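PDB 1ZVT: topoisomerase IV subunit A from Escherichia coli, which forms, with the ParE subunit, a type II topoisomerase that decatenates and relaxes DNA, its C-terminal beta-pinwheel domain probably binding DNA. Local coordinates for residues Gln96-Ser102 / Val134-Ile140. Numbering follows the deposited sequence.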
ATOM      1  N   GLN A  96       7.975 -12.749  -1.218  1.00 21.94           N
ATOM      2  CA  GLN A  96       8.089 -11.387  -1.774  1.00 20.48           C
ATOM      3  C   GLN A  96       8.177 -10.358  -0.650  1.00 20.37           C
ATOM      4  O   GLN A  96       7.303 -10.293   0.208  1.00 19.84           O
ATOM      5  CB  GLN A  96       6.867 -11.044  -2.670  1.00 20.50           C
ATOM      6  CG  GLN A  96       6.881  -9.626  -3.228  1.00 23.08           C
ATOM      7  CD  GLN A  96       8.047  -9.393  -4.154  1.00 25.93           C
ATOM      8  OE1 GLN A  96       8.227 -10.123  -5.134  1.00 25.69           O
ATOM      9  NE2 GLN A  96       8.873  -8.397  -3.833  1.00 26.08           N
ATOM     10  N   LYS A  97       9.215  -9.537  -0.669  1.00 19.56           N
ATOM     11  CA  LYS A  97       9.313  -8.460   0.325  1.00 19.61           C
ATOM     12  C   LYS A  97       8.359  -7.309   0.057  1.00 18.19           C
ATOM     13  O   LYS A  97       8.150  -6.918  -1.100  1.00 18.42           O
ATOM     14  CB  LYS A  97      10.748  -7.933   0.401  1.00 20.14           C
ATOM     15  CG  LYS A  97      11.761  -8.969   0.922  1.00 23.90           C
ATOM     16  CD  LYS A  97      11.809  -8.977   2.445  1.00 30.64           C
ATOM     17  CE  LYS A  97      12.683 -10.100   3.001  1.00 31.47           C
ATOM     18  NZ  LYS A  97      14.150  -9.849   2.804  1.00 35.05           N
ATOM     19  N   LEU A  98       7.809  -6.754   1.144  1.00 17.56           N
ATOM     20  CA  LEU A  98       6.829  -5.667   1.077  1.00 16.91           C
ATOM     21  C   LEU A  98       7.188  -4.636   2.107  1.00 17.58           C
ATOM     22  O   LEU A  98       7.782  -4.967   3.144  1.00 18.34           O
ATOM     23  CB  LEU A  98       5.432  -6.188   1.440  1.00 18.01           C
ATOM     24  CG  LEU A  98       4.903  -7.419   0.720  1.00 20.09           C
ATOM     25  CD1 LEU A  98       3.605  -7.875   1.362  1.00 21.43           C
ATOM     26  CD2 LEU A  98       4.671  -7.037  -0.741  1.00 21.90           C
ATOM     27  N   LEU A  99       6.826  -3.390   1.838  1.00 17.05           N
ATOM     28  CA  LEU A  99       6.954  -2.336   2.844  1.00 16.97           C
ATOM     29  C   LEU A  99       5.570  -2.021   3.408  1.00 17.34           C
ATOM     30  O   LEU A  99       4.683  -1.591   2.659  1.00 16.96           O
ATOM     31  CB  LEU A  99       7.572  -1.080   2.208  1.00 16.71           C
ATOM     32  CG  LEU A  99       7.578   0.232   2.995  1.00 18.40           C
ATOM     33  CD1 LEU A  99       8.386   0.057   4.285  1.00 18.66           C
ATOM     34  CD2 LEU A  99       8.166   1.364   2.147  1.00 18.34           C
ATOM     35  N   MET A 100       5.418  -2.172   4.726  1.00 16.41           N
ATOM     36  CA  MET A 100       4.177  -1.843   5.438  1.00 17.71           C
ATOM     37  C   MET A 100       4.422  -0.611   6.285  1.00 17.49           C
ATOM     38  O   MET A 100       5.488  -0.483   6.892  1.00 17.37           O
ATOM     39  CB  MET A 100       3.762  -2.988   6.371  1.00 19.05           C
ATOM     40  CG  MET A 100       3.390  -4.290   5.675  1.00 19.98           C
ATOM     41  SD  MET A 100       2.020  -4.131   4.488  1.00 25.31           S
ATOM     42  CE  MET A 100       0.761  -3.306   5.415  1.00 26.24           C
ATOM     43  N   ALA A 101       3.451   0.302   6.334  1.00 16.75           N
ATOM     44  CA  ALA A 101       3.652   1.541   7.078  1.00 15.65           C
ATOM     45  C   ALA A 101       2.343   2.206   7.434  1.00 16.38           C
ATOM     46  O   ALA A 101       1.288   1.936   6.818  1.00 16.36           O
ATOM     47  CB  ALA A 101       4.540   2.509   6.272  1.00 16.54           C
ATOM     48  N   SER A 102       2.411   3.076   8.438  1.00 16.30           N
ATOM     49  CA  SER A 102       1.276   3.934   8.783  1.00 15.96           C
ATOM     50  C   SER A 102       1.617   5.399   8.506  1.00 16.52           C
ATOM     51  O   SER A 102       2.797   5.796   8.421  1.00 15.82           O
ATOM     52  CB  SER A 102       0.923   3.767  10.264  1.00 17.12           C
ATOM     53  OG  SER A 102       1.942   4.346  11.066  1.00 18.70           O
ATOM     54  N   VAL A 134      -3.430   3.398   7.376  1.00 17.61           N
ATOM     55  CA  VAL A 134      -2.474   2.507   6.713  1.00 17.96           C
ATOM     56  C   VAL A 134      -1.988   3.156   5.407  1.00 18.83           C
ATOM     57  O   VAL A 134      -2.815   3.691   4.639  1.00 19.28           O
ATOM     58  CB  VAL A 134      -3.133   1.141   6.353  1.00 19.01           C
ATOM     59  CG1 VAL A 134      -2.107   0.224   5.673  1.00 20.23           C
ATOM     60  CG2 VAL A 134      -3.724   0.443   7.587  1.00 19.67           C
ATOM     61  N   MET A 135      -0.681   3.085   5.115  1.00 17.80           N
ATOM     62  CA  MET A 135      -0.173   3.532   3.826  1.00 18.21           C
ATOM     63  C   MET A 135      -0.421   2.430   2.789  1.00 18.12           C
ATOM     64  O   MET A 135      -0.510   1.254   3.116  1.00 18.47           O
ATOM     65  CB  MET A 135       1.335   3.797   3.863  1.00 18.55           C
ATOM     66  CG  MET A 135       1.772   4.870   4.832  1.00 18.59           C
ATOM     67  SD  MET A 135       1.020   6.482   4.556  1.00 20.45           S
ATOM     68  CE  MET A 135       1.729   6.975   2.969  1.00 18.63           C
ATOM     69  N   PRO A 136      -0.491   2.802   1.507  1.00 18.00           N
ATOM     70  CA  PRO A 136      -0.568   1.728   0.514  1.00 18.17           C
ATOM     71  C   PRO A 136       0.679   0.819   0.583  1.00 18.36           C
ATOM     72  O   PRO A 136       1.784   1.352   0.502  1.00 19.30           O
ATOM     73  CB  PRO A 136      -0.548   2.497  -0.813  1.00 18.44           C
ATOM     74  CG  PRO A 136      -1.121   3.852  -0.475  1.00 19.03           C
ATOM     75  CD  PRO A 136      -0.522   4.143   0.902  1.00 19.65           C
ATOM     76  N   PRO A 137       0.523  -0.511   0.769  1.00 17.47           N
ATOM     77  CA  PRO A 137       1.712  -1.413   0.807  1.00 18.65           C
ATOM     78  C   PRO A 137       2.515  -1.284  -0.455  1.00 18.63           C
ATOM     79  O   PRO A 137       1.935  -1.088  -1.528  1.00 20.73           O
ATOM     80  CB  PRO A 137       1.094  -2.832   0.889  1.00 19.34           C
ATOM     81  CG  PRO A 137      -0.236  -2.571   1.574  1.00 19.21           C
ATOM     82  CD  PRO A 137      -0.722  -1.260   0.988  1.00 18.67           C
ATOM     83  N   VAL A 138       3.836  -1.385  -0.350  1.00 18.81           N
ATOM     84  CA  VAL A 138       4.692  -1.256  -1.509  1.00 19.42           C
ATOM     85  C   VAL A 138       5.457  -2.544  -1.681  1.00 19.11           C
ATOM     86  O   VAL A 138       6.124  -3.005  -0.750  1.00 19.87           O
ATOM     87  CB  VAL A 138       5.682  -0.104  -1.385  1.00 19.20           C
ATOM     88  CG1 VAL A 138       6.510   0.048  -2.695  1.00 20.34           C
ATOM     89  CG2 VAL A 138       4.937   1.200  -1.055  1.00 20.08           C
ATOM     90  N   VAL A 139       5.348  -3.128  -2.874  1.00 19.91           N
ATOM     91  CA  VAL A 139       6.122  -4.323  -3.208  1.00 21.02           C
ATOM     92  C   VAL A 139       7.563  -3.889  -3.450  1.00 21.09           C
ATOM     93  O   VAL A 139       7.842  -2.972  -4.252  1.00 21.71           O
ATOM     94  CB  VAL A 139       5.543  -5.048  -4.449  1.00 20.46           C
ATOM     95  CG1 VAL A 139       6.456  -6.172  -4.917  1.00 23.71           C
ATOM     96  CG2 VAL A 139       4.152  -5.571  -4.178  1.00 21.35           C
ATOM     97  N   ILE A 140       8.494  -4.527  -2.744  1.00 20.75           N
ATOM     98  CA  ILE A 140       9.898  -4.151  -2.871  1.00 21.01           C
ATOM     99  C   ILE A 140      10.542  -5.033  -3.950  1.00 23.30           C
ATOM    100  O   ILE A 140      10.722  -6.238  -3.741  1.00 23.14           O
ATOM    101  CB  ILE A 140      10.645  -4.300  -1.534  1.00 21.09           C
ATOM    102  CG1 ILE A 140      10.107  -3.315  -0.484  1.00 19.87           C
ATOM    103  CG2 ILE A 140      12.166  -4.121  -1.766  1.00 21.23           C
ATOM    104  CD1 ILE A 140      10.525  -3.674   0.957  1.00 19.87           C
TER
HETATM  105  O   HOH W   1       3.494   1.071   2.818  1.00 19.03           O
HETATM  106  O   HOH W   2       1.477  -0.219   4.273  1.00 18.71           O
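Leu99 and Val138 form the hydrogen-bonded pair of a short antiparallel ladder, an example of how a segment carrying two prolines can still be tied to its neighbour on both sides of them. Leu99 N gives its hydrogen to Val138 O at 2.7 Å, and Val138 N returns one to Leu99 O. One step along, Leu98 and Val139 are a non-hydrogen-bonded pair, with Leu98 CD2 3.8 Å from Val139 CG2. Then Ile140 N reaches Lys97 O, which also accepts from the side chain of Gln96.

That side chain runs beside the Val139 end of the ladder. Gln96 CB points neither at segment 134-140 nor away from it; CG, anti to the backbone N (chi1 177°), and the bend at chi2 carry the amide over to it. Gln96 CG and CD pass Val139 CG1 at 3.9 and 3.7 Å, the two side chains crossing at about a right angle. Gln96 NE2 is 3.5 Å from Val139 CG1 and sends a hydrogen, in the amide plane, to a lone pair of Lys97 O at 3.2 Å. One carbonyl is thus gripped by two donors.

At the other end, Pro136, which would be the next bonded partner, opposite Ala101, has no N-H, and here two waters bridge the backbones. One lies close to both Pro136 O and Leu99 O; the second takes the hydrogen of Ala101 N and sits close to Met135 O. Direct bonding resumes where Met135 N meets Ala101 O at 2.8 Å, the register having slipped by one residue. Beside the water-bridged part, Met100 SD lies 3.9 Å from Pro137 CB, its side chain slanting across the ring.

Strand 138-139 edges a four-stranded antiparallel blade of the beta-pinwheel, while strand 106-111 pairs with the far side of 97-101. Leu99, Ala101 and Val138 pack on strand 190-196 of the next blade; Leu98 and Pro137 touch strand 86-90 of the preceding one.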